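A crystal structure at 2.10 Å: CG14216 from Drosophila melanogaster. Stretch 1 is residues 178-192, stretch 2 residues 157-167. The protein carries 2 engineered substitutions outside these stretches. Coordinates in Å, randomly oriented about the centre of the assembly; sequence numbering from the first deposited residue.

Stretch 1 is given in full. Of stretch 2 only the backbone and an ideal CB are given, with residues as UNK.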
# COMPACT_ATOMS: atom_id res chain seq x y z
N GLU A 178 -10.14 2.34 -20.36
CA GLU A 178 -10.09 1.16 -21.20
C GLU A 178 -9.07 0.15 -20.67
O GLU A 178 -9.31 -1.05 -20.74
CB GLU A 178 -9.77 1.53 -22.65
CG GLU A 178 -10.93 2.20 -23.39
CD GLU A 178 -10.68 2.31 -24.90
OE1 GLU A 178 -9.55 2.03 -25.34
OE2 GLU A 178 -11.62 2.69 -25.63
N LEU A 179 -7.95 0.63 -20.13
CA LEU A 179 -6.91 -0.25 -19.60
C LEU A 179 -7.41 -1.00 -18.36
O LEU A 179 -7.09 -2.16 -18.16
CB LEU A 179 -5.65 0.53 -19.25
CG LEU A 179 -4.87 1.12 -20.43
CD1 LEU A 179 -3.74 1.99 -19.91
CD2 LEU A 179 -4.33 0.01 -21.34
N ILE A 180 -8.19 -0.32 -17.53
CA ILE A 180 -8.75 -0.94 -16.34
C ILE A 180 -9.68 -2.08 -16.74
O ILE A 180 -9.61 -3.16 -16.17
CB ILE A 180 -9.54 0.08 -15.49
CG1 ILE A 180 -8.58 1.02 -14.76
CG2 ILE A 180 -10.44 -0.65 -14.47
CD1 ILE A 180 -9.28 2.16 -14.05
N GLN A 181 -10.53 -1.85 -17.72
CA GLN A 181 -11.47 -2.88 -18.15
C GLN A 181 -10.72 -4.07 -18.76
O GLN A 181 -11.07 -5.22 -18.50
CB GLN A 181 -12.48 -2.32 -19.15
CG GLN A 181 -13.51 -3.33 -19.67
CD GLN A 181 -14.43 -3.85 -18.57
OE1 GLN A 181 -14.79 -3.13 -17.65
NE2 GLN A 181 -14.83 -5.11 -18.68
N GLU A 182 -9.69 -3.80 -19.56
CA GLU A 182 -8.89 -4.86 -20.16
C GLU A 182 -8.24 -5.72 -19.07
O GLU A 182 -8.24 -6.95 -19.15
CB GLU A 182 -7.81 -4.28 -21.07
CG GLU A 182 -6.90 -5.33 -21.71
CD GLU A 182 -7.63 -6.23 -22.69
OE1 GLU A 182 -8.76 -5.87 -23.10
OE2 GLU A 182 -7.08 -7.29 -23.05
N PHE A 183 -7.70 -5.06 -18.05
CA PHE A 183 -7.08 -5.74 -16.93
C PHE A 183 -8.10 -6.60 -16.20
O PHE A 183 -7.82 -7.74 -15.83
CB PHE A 183 -6.46 -4.73 -15.96
CG PHE A 183 -5.50 -5.33 -14.96
CD1 PHE A 183 -4.15 -5.44 -15.26
CD2 PHE A 183 -5.95 -5.77 -13.73
CE1 PHE A 183 -3.26 -5.99 -14.34
CE2 PHE A 183 -5.07 -6.32 -12.81
CZ PHE A 183 -3.72 -6.42 -13.11
N GLU A 184 -9.30 -6.05 -15.99
CA GLU A 184 -10.36 -6.76 -15.28
C GLU A 184 -10.75 -8.03 -16.02
O GLU A 184 -10.93 -9.08 -15.41
CB GLU A 184 -11.58 -5.85 -15.11
CG GLU A 184 -11.40 -4.78 -14.04
CD GLU A 184 -12.48 -3.72 -14.06
OE1 GLU A 184 -12.92 -3.33 -15.17
OE2 GLU A 184 -12.87 -3.26 -12.98
N GLU A 185 -10.86 -7.94 -17.34
CA GLU A 185 -11.27 -9.07 -18.15
C GLU A 185 -10.18 -10.15 -18.22
O GLU A 185 -10.49 -11.34 -18.24
CB GLU A 185 -11.62 -8.60 -19.57
CG GLU A 185 -12.90 -7.77 -19.62
CD GLU A 185 -13.31 -7.39 -21.04
OE1 GLU A 185 -12.70 -7.89 -22.00
OE2 GLU A 185 -14.25 -6.59 -21.18
N ARG A 186 -8.92 -9.73 -18.23
CA ARG A 186 -7.82 -10.67 -18.43
C ARG A 186 -7.41 -11.35 -17.12
O ARG A 186 -7.06 -12.52 -17.11
CB ARG A 186 -6.62 -9.96 -19.05
CG ARG A 186 -5.50 -10.91 -19.46
CD ARG A 186 -4.66 -10.33 -20.60
NE ARG A 186 -3.52 -11.19 -20.95
CZ ARG A 186 -2.41 -11.28 -20.23
NH1 ARG A 186 -2.29 -10.57 -19.11
NH2 ARG A 186 -1.42 -12.07 -20.61
N ARG A 187 -7.45 -10.59 -16.03
CA ARG A 187 -6.97 -11.06 -14.74
C ARG A 187 -8.14 -11.48 -13.83
O ARG A 187 -7.94 -11.99 -12.73
CB ARG A 187 -6.15 -9.96 -14.06
CG ARG A 187 -5.03 -9.39 -14.94
CD ARG A 187 -4.05 -10.48 -15.36
NE ARG A 187 -3.54 -11.21 -14.20
CZ ARG A 187 -2.44 -10.88 -13.52
NH1 ARG A 187 -1.71 -9.83 -13.88
NH2 ARG A 187 -2.07 -11.61 -12.48
N LYS A 188 -9.36 -11.25 -14.31
CA LYS A 188 -10.57 -11.66 -13.60
C LYS A 188 -10.66 -11.06 -12.20
O LYS A 188 -11.01 -11.76 -11.25
CB LYS A 188 -10.65 -13.19 -13.50
CG LYS A 188 -10.27 -13.91 -14.79
CD LYS A 188 -11.21 -13.57 -15.93
CE LYS A 188 -10.81 -14.33 -17.20
NZ LYS A 188 -11.68 -13.99 -18.36
N ARG A 189 -10.32 -9.78 -12.08
CA ARG A 189 -10.45 -9.08 -10.81
C ARG A 189 -11.14 -7.75 -11.02
O ARG A 189 -10.94 -7.09 -12.04
CB ARG A 189 -9.08 -8.82 -10.19
CG ARG A 189 -8.30 -10.07 -9.82
CD ARG A 189 -6.86 -9.70 -9.51
NE ARG A 189 -5.99 -10.87 -9.38
CZ ARG A 189 -5.69 -11.46 -8.23
NH1 ARG A 189 -6.18 -10.99 -7.08
NH2 ARG A 189 -4.90 -12.52 -8.22
N VAL A 190 -11.96 -7.35 -10.06
CA VAL A 190 -12.62 -6.07 -10.13
C VAL A 190 -11.68 -4.99 -9.58
O VAL A 190 -11.04 -5.17 -8.55
CB VAL A 190 -13.94 -6.06 -9.33
CG1 VAL A 190 -14.49 -4.66 -9.23
CG2 VAL A 190 -14.94 -6.99 -10.00
N ILE A 191 -11.61 -3.89 -10.31
CA ILE A 191 -10.87 -2.73 -9.86
C ILE A 191 -11.86 -1.60 -9.61
O ILE A 191 -12.67 -1.28 -10.48
CB ILE A 191 -9.86 -2.27 -10.93
CG1 ILE A 191 -8.84 -3.39 -11.20
CG2 ILE A 191 -9.15 -0.99 -10.49
CD1 ILE A 191 -7.86 -3.04 -12.29
N LEU A 192 -11.80 -1.00 -8.42
CA LEU A 192 -12.60 0.19 -8.15
C LEU A 192 -11.77 1.40 -8.58
O LEU A 192 -10.57 1.45 -8.32
CB LEU A 192 -12.96 0.30 -6.66
CG LEU A 192 -13.51 -0.97 -6.00
CD1 LEU A 192 -13.78 -0.71 -4.53
CD2 LEU A 192 -14.77 -1.45 -6.71
N UNK A 157 2.59 -8.67 -6.82
CA UNK A 157 2.74 -9.05 -8.21
C UNK A 157 1.62 -8.45 -9.06
O UNK A 157 1.86 -7.92 -10.13
CB UNK A 157 2.76 -10.57 -8.34
N UNK A 158 0.38 -8.56 -8.58
CA UNK A 158 -0.77 -8.14 -9.37
C UNK A 158 -0.82 -6.62 -9.50
O UNK A 158 -1.06 -6.08 -10.58
CB UNK A 158 -2.06 -8.66 -8.74
N UNK A 159 -0.60 -5.93 -8.40
CA UNK A 159 -0.59 -4.48 -8.39
C UNK A 159 0.51 -3.98 -9.32
O UNK A 159 0.33 -3.00 -10.03
CB UNK A 159 -0.39 -3.94 -6.97
N UNK A 160 1.65 -4.66 -9.31
CA UNK A 160 2.78 -4.24 -10.12
C UNK A 160 2.48 -4.43 -11.60
O UNK A 160 2.81 -3.58 -12.42
CB UNK A 160 4.04 -5.02 -9.73
N UNK A 161 1.84 -5.54 -11.96
CA UNK A 161 1.40 -5.75 -13.34
C UNK A 161 0.47 -4.62 -13.77
O UNK A 161 0.56 -4.14 -14.90
CB UNK A 161 0.70 -7.10 -13.49
N UNK A 162 -0.41 -4.21 -12.87
CA UNK A 162 -1.36 -3.14 -13.19
C UNK A 162 -0.64 -1.82 -13.43
O UNK A 162 -0.92 -1.12 -14.40
CB UNK A 162 -2.38 -2.98 -12.06
N UNK A 163 0.29 -1.48 -12.54
CA UNK A 163 1.01 -0.21 -12.65
C UNK A 163 1.90 -0.22 -13.89
O UNK A 163 2.00 0.77 -14.60
CB UNK A 163 1.85 0.05 -11.40
N UNK A 164 2.54 -1.35 -14.15
CA UNK A 164 3.37 -1.50 -15.33
C UNK A 164 2.57 -1.21 -16.59
O UNK A 164 3.04 -0.51 -17.49
CB UNK A 164 3.97 -2.91 -15.39
N UNK A 165 1.34 -1.72 -16.65
CA UNK A 165 0.46 -1.52 -17.80
C UNK A 165 0.16 -0.03 -17.99
O UNK A 165 0.25 0.52 -19.09
CB UNK A 165 -0.84 -2.31 -17.62
N UNK A 166 -0.18 0.64 -16.89
CA UNK A 166 -0.56 2.04 -16.95
C UNK A 166 0.63 2.94 -17.25
O UNK A 166 0.47 3.99 -17.85
CB UNK A 166 -1.22 2.46 -15.63
N UNK A 167 1.83 2.49 -16.86
CA UNK A 167 3.05 3.25 -17.09
C UNK A 167 3.39 3.29 -18.57
O UNK A 167 4.10 4.19 -19.03
CB UNK A 167 4.21 2.65 -16.30

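Stretch 2 is a helix running roughly antiparallel to helix 178-187. Its backbone angles are helical throughout, so proline and glycine are unlikely inside it.

Position 157 points sideways, with nothing of stretch 1 near its ideal CB. Many side chains would suit. It is Phe 157, whose ring leads away.

Position 158 points toward stretch 1. Its ideal CB lies 4.5 Å from Arg 189 NE and 5.2 Å from Phe 183 CZ. A compact apolar residue such as Val, Ile or Ala would suit; an acid could also answer the two arginines. It is Val 158. Its CG1 is 4.0 Å from Phe 183 CZ, and its CG2 lies over one face of the Arg 189 guanidinium, 3.7 Å from Arg 189 NH2.

Positions 159 and 160 point away, so stretch 1 does not choose between candidates. They are Ile 159 and Thr 160.

Position 161 points toward stretch 1. Its ideal CB is 3.7 Å from Arg 187 NH1. The guanidinium offers donors and a positive charge, so Asp or Glu fits best. It is Asp 161. OD2 accepts a hydrogen bond from Arg 187 NH1 at 3.0 Å, part of a salt bridge. A water reinforces the pair: it donates to Asp 161 OD2 and accepts from Arg 187 NH2.

Position 162 points sideways, yet its ideal CB is 3.8 Å from Phe 183 CZ. A flexible apolar residue such as Met or Leu would suit. It is Met 162. CB makes a CH-pi contact over the Phe 183 face. SD reaches Ile 191 CD1 at 3.7 Å.

Positions 163 and 164 do not reach stretch 1 and are left open by it. They are Ile 163 and Asn 164.

Position 165 points toward stretch 1, with Phe 183 CD1 5.1 Å from its ideal CB. That gap calls for a long apolar side chain, Met or Leu. It is Met 165. CE touches Phe 183 CD1 at 3.7 Å and Leu 179 CB at 4.0 Å. Phe 183 thus sits as a knob among Val 158, Asp 161, Met 162 and Met 165.

Position 166 points sideways, its ideal CB 5.0 Å from Leu 179 CD1. Ala, Leu or Met would suit. It is Met 166, whose CA lies 4.3 Å from Leu 179 CD1.

Position 167 points away, so stretch 1 leaves the choice open. It is Ala 167.

Stretch 2 (157-167) FVITDMINMMA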
# COMPACT_ATOMS: atom_id res chain seq x y z
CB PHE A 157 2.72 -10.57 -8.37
CG PHE A 157 4.07 -11.22 -8.25
CD1 PHE A 157 4.87 -11.41 -9.38
CD2 PHE A 157 4.54 -11.67 -7.02
CE1 PHE A 157 6.12 -12.01 -9.28
CE2 PHE A 157 5.78 -12.28 -6.92
CZ PHE A 157 6.57 -12.45 -8.05
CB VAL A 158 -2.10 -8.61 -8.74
CG1 VAL A 158 -3.28 -8.12 -9.57
CG2 VAL A 158 -2.11 -10.13 -8.63
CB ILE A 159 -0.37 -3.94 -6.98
CG1 ILE A 159 -1.64 -4.15 -6.16
CG2 ILE A 159 0.01 -2.47 -7.01
CD1 ILE A 159 -1.46 -3.91 -4.68
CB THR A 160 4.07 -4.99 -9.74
OG1 THR A 160 4.43 -4.66 -8.39
CG2 THR A 160 5.21 -4.59 -10.66
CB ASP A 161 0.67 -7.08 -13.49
CG ASP A 161 1.60 -8.27 -13.36
OD1 ASP A 161 2.81 -8.13 -13.62
OD2 ASP A 161 1.10 -9.36 -12.99
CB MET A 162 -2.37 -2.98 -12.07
CG MET A 162 -3.42 -1.93 -12.38
SD MET A 162 -4.63 -1.71 -11.07
CE MET A 162 -3.63 -0.89 -9.82
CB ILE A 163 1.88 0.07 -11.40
CG1 ILE A 163 1.00 0.16 -10.14
CG2 ILE A 163 2.67 1.36 -11.59
CD1 ILE A 163 0.10 1.38 -10.09
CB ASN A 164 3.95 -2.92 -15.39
CG ASN A 164 5.02 -3.06 -16.44
OD1 ASN A 164 6.02 -2.33 -16.44
ND2 ASN A 164 4.83 -4.02 -17.35
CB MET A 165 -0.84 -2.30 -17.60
CG MET A 165 -1.93 -2.01 -18.63
SD MET A 165 -3.51 -2.81 -18.24
CE MET A 165 -3.90 -2.02 -16.67
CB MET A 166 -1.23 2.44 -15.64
CG MET A 166 -2.58 1.75 -15.48
SD MET A 166 -3.34 2.09 -13.90
CE MET A 166 -2.08 1.48 -12.78
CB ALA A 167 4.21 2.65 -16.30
O HOH W 1 0.43 -11.08 -11.05
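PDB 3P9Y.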